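Local atomic coordinates of actinorhodin polyketide putative beta-ketoacyl synthase 2 (Streptomyces coelicolor A3, PDB entry 1TQY), a protein that acts as the chain length factor of actinorhodin biosynthesis, a ketosynthase-family subunit that probably takes part in assembling the polyketide chain. Residues B[60-64]-B[65-69]; B[86-89]-B[90-94]; B[136-139]-B[140-143]; B[244-247]-B[248-251]; B[292-295]-B[296-300]. All blocks are in the same frame, centred on the assembly; numbering follows the deposited sequence.

Contact 1: B[60-64]-B[65-69]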
loop_
_atom_site.group_PDB
_atom_site.type_symbol
_atom_site.label_atom_id
_atom_site.label_comp_id
_atom_site.label_asym_id
_atom_site.label_seq_id
_atom_site.Cartn_x
_atom_site.Cartn_y
_atom_site.Cartn_z
ATOM N N ASP B 60 -8.152 -24.214 9.534
ATOM C CA ASP B 60 -8.511 -25.469 8.868
ATOM C C ASP B 60 -9.994 -25.758 8.752
ATOM O O ASP B 60 -10.374 -26.804 8.247
ATOM C CB ASP B 60 -7.852 -26.664 9.568
ATOM C CG ASP B 60 -6.343 -26.563 9.606
ATOM O OD1 ASP B 60 -5.723 -26.278 8.558
ATOM O OD2 ASP B 60 -5.781 -26.782 10.699
ATOM N N ASP B 61 -10.840 -24.851 9.210
ATOM C CA ASP B 61 -12.275 -25.094 9.128
ATOM C C ASP B 61 -12.947 -24.111 8.189
ATOM O O ASP B 61 -14.134 -23.817 8.331
ATOM C CB ASP B 61 -12.894 -24.989 10.513
ATOM C CG ASP B 61 -12.506 -23.707 11.217
ATOM O OD1 ASP B 61 -13.029 -23.454 12.323
ATOM O OD2 ASP B 61 -11.675 -22.958 10.655
ATOM N N PHE B 62 -12.176 -23.600 7.234
ATOM C CA PHE B 62 -12.693 -22.647 6.260
ATOM C C PHE B 62 -12.693 -23.270 4.876
ATOM O O PHE B 62 -11.639 -23.530 4.301
ATOM C CB PHE B 62 -11.828 -21.384 6.229
ATOM C CG PHE B 62 -12.259 -20.375 5.188
ATOM C CD1 PHE B 62 -13.448 -19.665 5.341
ATOM C CD2 PHE B 62 -11.467 -20.127 4.063
ATOM C CE1 PHE B 62 -13.846 -18.718 4.392
ATOM C CE2 PHE B 62 -11.854 -19.183 3.105
ATOM C CZ PHE B 62 -13.046 -18.475 3.270
ATOM N N HIS B 63 -13.875 -23.531 4.342
ATOM C CA HIS B 63 -13.955 -24.094 3.002
ATOM C C HIS B 63 -14.527 -22.970 2.148
ATOM O O HIS B 63 -15.730 -22.721 2.169
ATOM C CB HIS B 63 -14.879 -25.311 2.982
ATOM C CG HIS B 63 -14.902 -26.019 1.663
ATOM N ND1 HIS B 63 -16.074 -26.349 1.018
ATOM C CD2 HIS B 63 -13.897 -26.438 0.857
ATOM C CE1 HIS B 63 -15.791 -26.936 -0.131
ATOM N NE2 HIS B 63 -14.477 -27.001 -0.254
ATOM N N ALA B 64 -13.658 -22.298 1.398
ATOM C CA ALA B 64 -14.058 -21.166 0.572
ATOM C C ALA B 64 -15.405 -21.312 -0.125
ATOM O O ALA B 64 -16.274 -20.457 0.027
ATOM C CB ALA B 64 -12.965 -20.851 -0.449
ATOM N N PRO B 65 -15.606 -22.405 -0.879
ATOM C CA PRO B 65 -16.876 -22.614 -1.582
ATOM C C PRO B 65 -18.110 -22.438 -0.708
ATOM O O PRO B 65 -19.193 -22.145 -1.212
ATOM C CB PRO B 65 -16.742 -24.038 -2.121
ATOM C CG PRO B 65 -15.270 -24.152 -2.381
ATOM C CD PRO B 65 -14.688 -23.530 -1.125
ATOM N N ASP B 66 -17.962 -22.606 0.598
ATOM C CA ASP B 66 -19.117 -22.438 1.469
ATOM C C ASP B 66 -19.300 -20.994 1.906
ATOM O O ASP B 66 -20.330 -20.642 2.476
ATOM C CB ASP B 66 -19.004 -23.328 2.709
ATOM C CG ASP B 66 -19.124 -24.809 2.379
ATOM O OD1 ASP B 66 -19.981 -25.169 1.542
ATOM O OD2 ASP B 66 -18.378 -25.615 2.969
ATOM N N HIS B 67 -18.315 -20.146 1.635
ATOM C CA HIS B 67 -18.415 -18.748 2.055
ATOM C C HIS B 67 -18.319 -17.742 0.908
ATOM O O HIS B 67 -18.871 -16.646 0.993
ATOM C CB HIS B 67 -17.322 -18.459 3.076
ATOM C CG HIS B 67 -17.456 -19.247 4.344
ATOM N ND1 HIS B 67 -18.098 -18.754 5.459
ATOM C CD2 HIS B 67 -17.019 -20.484 4.679
ATOM C CE1 HIS B 67 -18.046 -19.648 6.428
ATOM N NE2 HIS B 67 -17.397 -20.707 5.981
ATOM N N ILE B 68 -17.623 -18.132 -0.157
ATOM C CA ILE B 68 -17.407 -17.283 -1.323
ATOM C C ILE B 68 -18.191 -17.771 -2.558
ATOM O O ILE B 68 -18.268 -18.977 -2.832
ATOM C CB ILE B 68 -15.891 -17.259 -1.665
ATOM C CG1 ILE B 68 -15.092 -16.664 -0.495
ATOM C CG2 ILE B 68 -15.653 -16.516 -2.964
ATOM C CD1 ILE B 68 -15.500 -15.247 -0.105
ATOM N N PRO B 69 -18.781 -16.832 -3.321
ATOM C CA PRO B 69 -19.559 -17.126 -4.534
ATOM C C PRO B 69 -18.709 -17.868 -5.569
ATOM O O PRO B 69 -17.572 -17.478 -5.834
ATOM C CB PRO B 69 -19.966 -15.738 -5.028
ATOM C CG PRO B 69 -20.069 -14.946 -3.767
ATOM C CD PRO B 69 -18.857 -15.401 -2.982
HETATM O O HOH W 1 -16.159 -23.398 6.160
#
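His63 meets Pro65 and Asp66 through two different parts of its imidazole. Pro65 CD sits over the middle of one face, 3.5 Å from the centroid of the His63 ring and almost on its normal, a CH-pi contact. The ring's edge is used for a His-carboxylate hydrogen bond: His63 ND1 donates to Asp66 OD2 over 3.1 Å. The acceptor lies in the plane of the imidazole, yet the bond reaches OD2 from above the carboxylate plane. With CG of His63 anti to the backbone N (chi1 -174°), the ring stands over the proline and beside the aspartate, and the two contacts together fix its rotation.

These residues form the first turn of the short helix 64-67, in the N-terminal half of the thiolase-like fold. Proline suits such a turn because the missing N-H is not needed there. His63 O accepts from Asp66 N at 2.7 Å, while Ala64 O is shared between His67 N at 2.6 Å and Ile68 N at 2.7 Å.

On the side of the turn that faces helix 78-93, Phe62 and His67 come together with their planes 30° apart but strongly displaced, little of one ring lying over the other; Phe62 CE1 is 3.6 Å from His67 CD2. Leu82 and Thr85 of that helix pack against the phenyl ring, and Thr85 also touches His67. The imidazole of His67 has a polar neighbour as well: a water in its ring plane lies 3.0 Å from His67 NE2; this water accepts from His63 N and donates to Asp61 O.

Contact 2: B[86-89]-B[90-94]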
loop_
_atom_site.group_PDB
_atom_site.type_symbol
_atom_site.label_atom_id
_atom_site.label_comp_id
_atom_site.label_asym_id
_atom_site.label_seq_id
_atom_site.Cartn_x
_atom_site.Cartn_y
_atom_site.Cartn_z
ATOM N N ALA B 86 -14.449 -12.162 6.033
ATOM C CA ALA B 86 -14.311 -11.289 7.188
ATOM C C ALA B 86 -15.105 -10.012 6.940
ATOM O O ALA B 86 -15.910 -9.605 7.778
ATOM C CB ALA B 86 -12.837 -10.957 7.406
ATOM N N ALA B 87 -14.885 -9.391 5.783
ATOM C CA ALA B 87 -15.574 -8.153 5.447
ATOM C C ALA B 87 -17.092 -8.301 5.499
ATOM O O ALA B 87 -17.777 -7.467 6.085
ATOM C CB ALA B 87 -15.133 -7.661 4.071
ATOM N N ASP B 88 -17.619 -9.360 4.896
ATOM C CA ASP B 88 -19.066 -9.562 4.894
ATOM C C ASP B 88 -19.608 -9.664 6.317
ATOM O O ASP B 88 -20.588 -8.993 6.667
ATOM C CB ASP B 88 -19.429 -10.817 4.097
ATOM C CG ASP B 88 -20.926 -11.064 4.054
ATOM O OD1 ASP B 88 -21.656 -10.227 3.474
ATOM O OD2 ASP B 88 -21.376 -12.096 4.603
ATOM N N TRP B 89 -18.967 -10.497 7.137
ATOM C CA TRP B 89 -19.367 -10.681 8.539
ATOM C C TRP B 89 -19.328 -9.379 9.337
ATOM O O TRP B 89 -20.172 -9.147 10.208
ATOM C CB TRP B 89 -18.463 -11.718 9.238
ATOM C CG TRP B 89 -18.724 -13.131 8.815
ATOM C CD1 TRP B 89 -19.825 -13.596 8.152
ATOM C CD2 TRP B 89 -17.882 -14.274 9.044
ATOM N NE1 TRP B 89 -19.720 -14.952 7.950
ATOM C CE2 TRP B 89 -18.540 -15.396 8.487
ATOM C CE3 TRP B 89 -16.638 -14.458 9.663
ATOM C CZ2 TRP B 89 -17.996 -16.687 8.532
ATOM C CZ3 TRP B 89 -16.092 -15.745 9.709
ATOM C CH2 TRP B 89 -16.775 -16.844 9.145
ATOM N N ALA B 90 -18.345 -8.534 9.040
ATOM C CA ALA B 90 -18.203 -7.259 9.736
ATOM C C ALA B 90 -19.364 -6.317 9.396
ATOM O O ALA B 90 -19.910 -5.649 10.277
ATOM C CB ALA B 90 -16.869 -6.611 9.367
ATOM N N LEU B 91 -19.733 -6.272 8.115
ATOM C CA LEU B 91 -20.832 -5.425 7.665
ATOM C C LEU B 91 -22.171 -5.853 8.259
ATOM O O LEU B 91 -23.007 -5.007 8.588
ATOM C CB LEU B 91 -20.928 -5.414 6.139
ATOM C CG LEU B 91 -19.925 -4.516 5.398
ATOM C CD1 LEU B 91 -20.035 -4.738 3.889
ATOM C CD2 LEU B 91 -20.216 -3.053 5.742
ATOM N N GLN B 92 -22.404 -7.153 8.403
ATOM C CA GLN B 92 -23.675 -7.554 8.989
ATOM C C GLN B 92 -23.642 -7.512 10.514
ATOM O O GLN B 92 -24.688 -7.437 11.156
ATOM C CB GLN B 92 -24.114 -8.929 8.478
ATOM C CG GLN B 92 -23.187 -10.061 8.766
ATOM C CD GLN B 92 -23.581 -11.326 8.005
ATOM O OE1 GLN B 92 -23.904 -12.361 8.605
ATOM N NE2 GLN B 92 -23.558 -11.248 6.676
ATOM N N ASP B 93 -22.444 -7.535 11.095
ATOM C CA ASP B 93 -22.309 -7.462 12.550
ATOM C C ASP B 93 -22.728 -6.046 12.956
ATOM O O ASP B 93 -23.308 -5.822 14.024
ATOM C CB ASP B 93 -20.853 -7.698 12.966
ATOM C CG ASP B 93 -20.643 -7.596 14.471
ATOM O OD1 ASP B 93 -19.555 -7.134 14.878
ATOM O OD2 ASP B 93 -21.542 -7.982 15.254
ATOM N N ALA B 94 -22.430 -5.099 12.076
ATOM C CA ALA B 94 -22.759 -3.700 12.296
ATOM C C ALA B 94 -24.158 -3.380 11.791
ATOM O O ALA B 94 -24.612 -2.238 11.884
ATOM C CB ALA B 94 -21.747 -2.811 11.582
#
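The last two turns of helix 78-93 bring Asp88 and Trp89 alongside Gln92, on a helix that lies against strands 11-20 and 238-246 of the thiolase-like fold. Four regular i to i+4 bonds, from Ala90 N to Ala86 O through to Asp93 N to Trp89 O, hold the backbone. The last, 2.9 Å from Asp93 N to Trp89 O, is the most bent, with an N-H...O angle of 133°, and Asp93 N also makes a weak bond to Ala90 O, as the helix nears its end.

The buried side is built from small or branched apolar residues. Ala86 and Ala87 rest on Ile241, and Ala90 and Leu91 on Val243; the short methyls let the helix come close to the strands, and leucine reaches out further, touching Pro98 and Met158. Asp93 follows on the same helix, its OD1 accepting from Tyr259 OH and Val16 N, which ties the helix end to strand 11-20 and to Tyr259.

Gln92, at the exposed side, can afford a long polar chain. Its CG stands between the backbone N and the carbonyl carbon (chi1 60°), which puts Gln92 CG 3.5 Å from Trp89 O; the extended chain beyond carries the amide toward Asp88. The indole of Trp89 lies near that amide, Trp89 CD1 being 4.3 Å from Gln92 OE1, which approaches the ring obliquely. Carboxylate and amide meet with their planes 75° apart; Asp88 OD2 and Gln92 NE2 are 3.1 Å apart, but the angle is too poor for a hydrogen bond.

Contact 3: B[136-139]-B[140-143]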
loop_
_atom_site.group_PDB
_atom_site.type_symbol
_atom_site.label_atom_id
_atom_site.label_comp_id
_atom_site.label_asym_id
_atom_site.label_seq_id
_atom_site.Cartn_x
_atom_site.Cartn_y
_atom_site.Cartn_z
ATOM N N SER B 136 -2.871 -17.722 -15.874
ATOM C CA SER B 136 -4.262 -17.360 -15.621
ATOM C C SER B 136 -4.636 -15.942 -16.024
ATOM O O SER B 136 -3.820 -15.020 -15.955
ATOM C CB SER B 136 -4.578 -17.551 -14.142
ATOM O OG SER B 136 -5.840 -16.993 -13.838
ATOM N N VAL B 137 -5.885 -15.762 -16.426
ATOM C CA VAL B 137 -6.340 -14.441 -16.811
ATOM C C VAL B 137 -6.568 -13.597 -15.549
ATOM O O VAL B 137 -6.823 -12.397 -15.639
ATOM C CB VAL B 137 -7.655 -14.515 -17.655
ATOM C CG1 VAL B 137 -7.365 -15.143 -19.016
ATOM C CG2 VAL B 137 -8.711 -15.333 -16.916
ATOM N N TYR B 138 -6.463 -14.226 -14.374
ATOM C CA TYR B 138 -6.650 -13.528 -13.092
ATOM C C TYR B 138 -5.331 -13.150 -12.407
ATOM O O TYR B 138 -5.329 -12.414 -11.419
ATOM C CB TYR B 138 -7.457 -14.380 -12.107
ATOM C CG TYR B 138 -8.739 -14.909 -12.675
ATOM C CD1 TYR B 138 -9.697 -14.040 -13.211
ATOM C CD2 TYR B 138 -8.979 -16.287 -12.726
ATOM C CE1 TYR B 138 -10.859 -14.525 -13.793
ATOM C CE2 TYR B 138 -10.140 -16.791 -13.306
ATOM C CZ TYR B 138 -11.076 -15.904 -13.843
ATOM O OH TYR B 138 -12.216 -16.383 -14.451
ATOM N N GLU B 139 -4.215 -13.655 -12.920
ATOM C CA GLU B 139 -2.917 -13.354 -12.316
ATOM C C GLU B 139 -2.679 -11.850 -12.266
ATOM O O GLU B 139 -1.951 -11.359 -11.404
ATOM C CB GLU B 139 -1.792 -14.031 -13.102
ATOM C CG GLU B 139 -0.380 -13.629 -12.688
ATOM C CD GLU B 139 0.013 -14.047 -11.268
ATOM O OE1 GLU B 139 -0.794 -14.644 -10.526
ATOM O OE2 GLU B 139 1.167 -13.772 -10.891
ATOM N N SER B 140 -3.311 -11.130 -13.189
ATOM C CA SER B 140 -3.175 -9.677 -13.286
ATOM C C SER B 140 -3.717 -8.918 -12.081
ATOM O O SER B 140 -3.325 -7.777 -11.844
ATOM C CB SER B 140 -3.867 -9.169 -14.555
ATOM O OG SER B 140 -5.228 -9.574 -14.570
ATOM N N PHE B 141 -4.608 -9.533 -11.309
ATOM C CA PHE B 141 -5.149 -8.830 -10.152
ATOM C C PHE B 141 -5.341 -9.674 -8.894
ATOM O O PHE B 141 -5.761 -9.153 -7.864
ATOM C CB PHE B 141 -6.482 -8.172 -10.508
ATOM C CG PHE B 141 -7.574 -9.154 -10.834
ATOM C CD1 PHE B 141 -7.896 -9.449 -12.154
ATOM C CD2 PHE B 141 -8.283 -9.781 -9.818
ATOM C CE1 PHE B 141 -8.907 -10.357 -12.460
ATOM C CE2 PHE B 141 -9.296 -10.693 -10.113
ATOM C CZ PHE B 141 -9.607 -10.977 -11.437
ATOM N N ALA B 142 -5.050 -10.969 -8.972
ATOM C CA ALA B 142 -5.209 -11.848 -7.810
ATOM C C ALA B 142 -4.042 -11.746 -6.841
ATOM O O ALA B 142 -4.178 -12.089 -5.671
ATOM C CB ALA B 142 -5.368 -13.283 -8.267
ATOM N N TRP B 143 -2.904 -11.264 -7.324
ATOM C CA TRP B 143 -1.707 -11.148 -6.497
ATOM C C TRP B 143 -1.393 -9.765 -5.913
ATOM O O TRP B 143 -1.083 -9.663 -4.730
ATOM C CB TRP B 143 -0.491 -11.606 -7.304
ATOM C CG TRP B 143 0.828 -11.241 -6.665
ATOM C CD1 TRP B 143 1.312 -11.697 -5.471
ATOM C CD2 TRP B 143 1.797 -10.306 -7.161
ATOM N NE1 TRP B 143 2.520 -11.101 -5.193
ATOM C CE2 TRP B 143 2.840 -10.244 -6.212
ATOM C CE3 TRP B 143 1.883 -9.513 -8.313
ATOM C CZ2 TRP B 143 3.958 -9.419 -6.375
ATOM C CZ3 TRP B 143 2.996 -8.692 -8.479
ATOM C CH2 TRP B 143 4.019 -8.653 -7.510
HETATM O O HOH W 2 -1.897 -9.459 -9.433
#
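Tyr138, Glu139 and Ser140 carry this contact, where a type I beta turn from Ser136 to Glu139 runs into the short helix 139-142. Ser136 OG caps the turn by accepting from Tyr138 N at 2.9 Å, a task for which a short hydroxyl is well suited.

Tyr138 does most of the joining. Its carbonyl O takes two bonds, from Phe141 N at 3.0 Å, which comes from above the carbonyl plane, and from Ala142 N at 2.9 Å, nearly in line with the C=O though bent at the hydrogen (141°). Its ring runs beside that of Phe141 and points the same way, the planes 70° apart, with Tyr138 CD1 touching Phe141 CZ at 3.5 Å. Phe141 has CG between its backbone N and carbonyl carbon (chi1 65°), which folds the phenyl back over Tyr138 O. Val137 CG2 covers a face of the tyrosine.

Glu139 is buried beside helix 117-129, where its OE2 bonds to Thr120 OG1, whereas its OE1 has no partner in the model. The other protein of the two-chain assembly packs on Glu139, Ser140, Phe141 and Trp143, placing this turn at the subunit interface. Ser140 OG gives only a weak bond to Val137 O, and a water donates to Glu139 O at 2.7 Å while accepting from Trp143 N.

Contact 4: B[244-247]-B[248-251]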
loop_
_atom_site.group_PDB
_atom_site.type_symbol
_atom_site.label_atom_id
_atom_site.label_comp_id
_atom_site.label_asym_id
_atom_site.label_seq_id
_atom_site.Cartn_x
_atom_site.Cartn_y
_atom_site.Cartn_z
ATOM N N LEU B 244 -15.707 0.960 10.510
ATOM C CA LEU B 244 -15.555 2.162 11.297
ATOM C C LEU B 244 -16.460 3.193 10.665
ATOM O O LEU B 244 -16.656 3.192 9.446
ATOM C CB LEU B 244 -14.115 2.674 11.264
ATOM C CG LEU B 244 -12.945 1.706 11.334
ATOM C CD1 LEU B 244 -11.727 2.482 11.787
ATOM C CD2 LEU B 244 -13.229 0.553 12.275
ATOM N N GLU B 245 -17.021 4.068 11.491
ATOM C CA GLU B 245 -17.870 5.110 10.967
ATOM C C GLU B 245 -18.053 6.276 11.907
ATOM O O GLU B 245 -17.804 6.178 13.110
ATOM C CB GLU B 245 -19.220 4.535 10.530
ATOM C CG GLU B 245 -19.980 3.753 11.573
ATOM C CD GLU B 245 -21.143 2.955 10.962
ATOM O OE1 GLU B 245 -21.907 3.525 10.142
ATOM O OE2 GLU B 245 -21.305 1.766 11.313
ATOM N N ASP B 246 -18.442 7.396 11.310
ATOM C CA ASP B 246 -18.685 8.648 12.003
ATOM C C ASP B 246 -19.752 8.438 13.065
ATOM O O ASP B 246 -20.795 7.833 12.805
ATOM C CB ASP B 246 -19.136 9.699 10.978
ATOM C CG ASP B 246 -19.374 11.059 11.593
ATOM O OD1 ASP B 246 -20.305 11.200 12.419
ATOM O OD2 ASP B 246 -18.623 11.989 11.240
ATOM N N SER B 247 -19.476 8.930 14.266
ATOM C CA SER B 247 -20.403 8.798 15.387
ATOM C C SER B 247 -21.815 9.247 15.030
ATOM O O SER B 247 -22.787 8.512 15.218
ATOM C CB SER B 247 -19.910 9.632 16.565
ATOM O OG SER B 247 -19.788 8.817 17.711
ATOM N N ALA B 248 -21.910 10.474 14.530
ATOM C CA ALA B 248 -23.183 11.058 14.147
ATOM C C ALA B 248 -23.863 10.201 13.089
ATOM O O ALA B 248 -25.001 9.768 13.274
ATOM C CB ALA B 248 -22.973 12.474 13.631
ATOM N N ALA B 249 -23.171 9.944 11.984
ATOM C CA ALA B 249 -23.751 9.124 10.923
ATOM C C ALA B 249 -24.218 7.774 11.463
ATOM O O ALA B 249 -25.231 7.236 11.019
ATOM C CB ALA B 249 -22.741 8.915 9.807
ATOM N N ALA B 250 -23.478 7.229 12.422
ATOM C CA ALA B 250 -23.832 5.943 13.006
ATOM C C ALA B 250 -25.190 5.996 13.701
ATOM O O ALA B 250 -26.073 5.193 13.407
ATOM C CB ALA B 250 -22.759 5.505 13.996
ATOM N N GLU B 251 -25.352 6.937 14.627
ATOM C CA GLU B 251 -26.611 7.064 15.349
ATOM C C GLU B 251 -27.765 7.397 14.414
ATOM O O GLU B 251 -28.876 6.894 14.588
ATOM C CB GLU B 251 -26.511 8.125 16.445
ATOM C CG GLU B 251 -26.398 7.527 17.837
ATOM C CD GLU B 251 -27.221 8.284 18.867
ATOM O OE1 GLU B 251 -28.412 8.561 18.590
ATOM O OE2 GLU B 251 -26.681 8.588 19.957
#
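Asp246 is the N-cap of helix 247-253, reaching Ala248 and Ala249 at the point where strand 238-246 of the thiolase-like fold gives way to that helix. Aspartate is well fitted to this position: its short carboxylate can fold back on the N-H groups of the first turn, which have no carbonyl of a preceding helical turn to bond to, and its negative charge probably interacts favourably with the positive end of the helix dipole.

The capping bonds come first. CG lies anti to the backbone N (chi1 -178°), which swings the carboxylate over the start of the helix. Asp246 OD1 accepts from Ala249 N at 3.2 Å, in a fairly straight bond (159°) that approaches from above the carboxylate plane. The second bond, from Ala248 N to the same Asp246 OD1, is shorter at 2.7 Å but sharply bent and weak.

Backbone bonds then take over. Asp246 O accepts from Ala250 N at 2.8 Å and Ser247 O from Glu251 N at 3.1 Å, the usual i to i+4 pattern.

Charged interactions lie on the strand side. Glu245 OE2 forms a salt bridge with Arg253 NH2 and a hydrogen bond with Thr14 OG1, tying the strand end to the far end of helix 247-253 and to strand 11-20.

Apolar contact is slight, and alanine methyls are small enough to fit close to the strand end. Ala249 CB lies 3.9 Å from Asp246 CB, and Ala250 CB is 4.1 Å from Glu245 CG.

Contact 5: B[292-295]-B[296-300]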
loop_
_atom_site.group_PDB
_atom_site.type_symbol
_atom_site.label_atom_id
_atom_site.label_comp_id
_atom_site.label_asym_id
_atom_site.label_seq_id
_atom_site.Cartn_x
_atom_site.Cartn_y
_atom_site.Cartn_z
ATOM N N ALA B 292 -5.269 11.218 21.086
ATOM C CA ALA B 292 -6.452 10.797 21.824
ATOM C C ALA B 292 -6.785 11.732 22.981
ATOM O O ALA B 292 -7.869 11.645 23.551
ATOM C CB ALA B 292 -6.247 9.390 22.349
ATOM N N GLY B 293 -5.860 12.623 23.324
ATOM C CA GLY B 293 -6.100 13.537 24.426
ATOM C C GLY B 293 -6.119 12.793 25.751
ATOM O O GLY B 293 -6.838 13.171 26.679
ATOM N N THR B 294 -5.337 11.721 25.834
ATOM C CA THR B 294 -5.259 10.918 27.046
ATOM C C THR B 294 -3.823 10.715 27.523
ATOM O O THR B 294 -2.915 10.524 26.717
ATOM C CB THR B 294 -5.902 9.529 26.850
ATOM O OG1 THR B 294 -5.442 8.643 27.883
ATOM C CG2 THR B 294 -5.543 8.951 25.499
ATOM N N GLY B 295 -3.624 10.747 28.839
ATOM C CA GLY B 295 -2.292 10.573 29.393
ATOM C C GLY B 295 -1.928 9.131 29.695
ATOM O O GLY B 295 -2.793 8.261 29.683
ATOM N N PRO B 296 -0.644 8.838 29.959
ATOM C CA PRO B 296 -0.208 7.473 30.266
ATOM C C PRO B 296 -1.027 6.829 31.380
ATOM O O PRO B 296 -1.399 5.660 31.290
ATOM C CB PRO B 296 1.248 7.668 30.666
ATOM C CG PRO B 296 1.679 8.754 29.753
ATOM C CD PRO B 296 0.520 9.734 29.816
ATOM N N GLU B 297 -1.306 7.610 32.421
ATOM C CA GLU B 297 -2.069 7.149 33.586
ATOM C C GLU B 297 -3.443 6.637 33.239
ATOM O O GLU B 297 -4.000 5.797 33.943
ATOM C CB GLU B 297 -2.252 8.282 34.596
ATOM C CG GLU B 297 -1.156 9.322 34.604
ATOM C CD GLU B 297 -1.452 10.487 33.669
ATOM O OE1 GLU B 297 -2.516 11.127 33.842
ATOM O OE2 GLU B 297 -0.616 10.761 32.776
ATOM N N ASP B 298 -4.002 7.173 32.165
ATOM C CA ASP B 298 -5.342 6.790 31.736
ATOM C C ASP B 298 -5.422 5.386 31.130
ATOM O O ASP B 298 -6.475 4.740 31.196
ATOM C CB ASP B 298 -5.863 7.831 30.745
ATOM C CG ASP B 298 -5.966 9.225 31.365
ATOM O OD1 ASP B 298 -5.943 10.221 30.605
ATOM O OD2 ASP B 298 -6.086 9.328 32.609
ATOM N N VAL B 299 -4.319 4.915 30.549
ATOM C CA VAL B 299 -4.297 3.588 29.924
ATOM C C VAL B 299 -4.432 2.455 30.934
ATOM O O VAL B 299 -3.689 2.387 31.908
ATOM C CB VAL B 299 -3.012 3.365 29.103
ATOM C CG1 VAL B 299 -3.101 2.025 28.344
ATOM C CG2 VAL B 299 -2.828 4.492 28.138
ATOM N N ASP B 300 -5.365 1.550 30.666
ATOM C CA ASP B 300 -5.633 0.431 31.548
ATOM C C ASP B 300 -5.008 -0.869 31.081
ATOM O O ASP B 300 -4.844 -1.795 31.867
ATOM C CB ASP B 300 -7.143 0.255 31.687
ATOM C CG ASP B 300 -7.807 1.468 32.289
ATOM O OD1 ASP B 300 -8.917 1.834 31.829
ATOM O OD2 ASP B 300 -7.218 2.054 33.230
#
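Pro296 follows Gly295 and opens a 3-10 turn, 296-298, where its lack of an N-H costs nothing and its fixed phi favours the bend. Its ring packs on Leu289, Val323 and Phe324. Glu297 comes next; its chain bends at chi2 and brings Glu297 OE2 to 3.8 Å from Gly295 CA, a closeness eased by the absence of a side chain on the glycine.

Asp298 makes the main polar contacts. With CG beside its backbone N (chi1 -61°), the carboxylate turns back on the preceding residues, and Asp298 OD1 accepts from Gly295 N at 3.0 Å, met from above the carboxylate plane. In return Asp298 N donates to Gly295 O at 3.0 Å. The side chains of Thr294 and Asp298 run antiparallel past each other, with Thr294 OG1 3.0 Å from Asp298 CB.

Val299 N bonds to Pro296 O at 3.1 Å, and its buried side chain lies on Leu289 and Phe324. Asp300 leads into strand 301-303, its OD1 accepting from Arg390 N and Thr391 N. Upstream, Gly293 takes the positive phi of a Schellman motif ending helix 281-292, and the whole is a helix-to-strand connection in the C-terminal half of the thiolase-like fold.

All five contacts are local, between adjacent stretches of chain, and follow one another in sequence, so none nests in or crosses another. From the N terminus, contact 1 starts the short helix 64-67, and contact 2 completes helix 78-93, the next in sequence; the two touch, His67 CE1 lying 3.6 Å from Trp89 CZ2. Contact 3 turns the chain into helix 139-142 at the interface with the partner protein, about 10 Å from contact 1 at the nearest atoms. Contact 4 passes from strand 238-246 to helix 247-253, with its nearest atoms about 5 Å from contact 2. Contact 5 leads from helix 281-292 to strand 301-303, across the chain's centre from contacts 1 and 3.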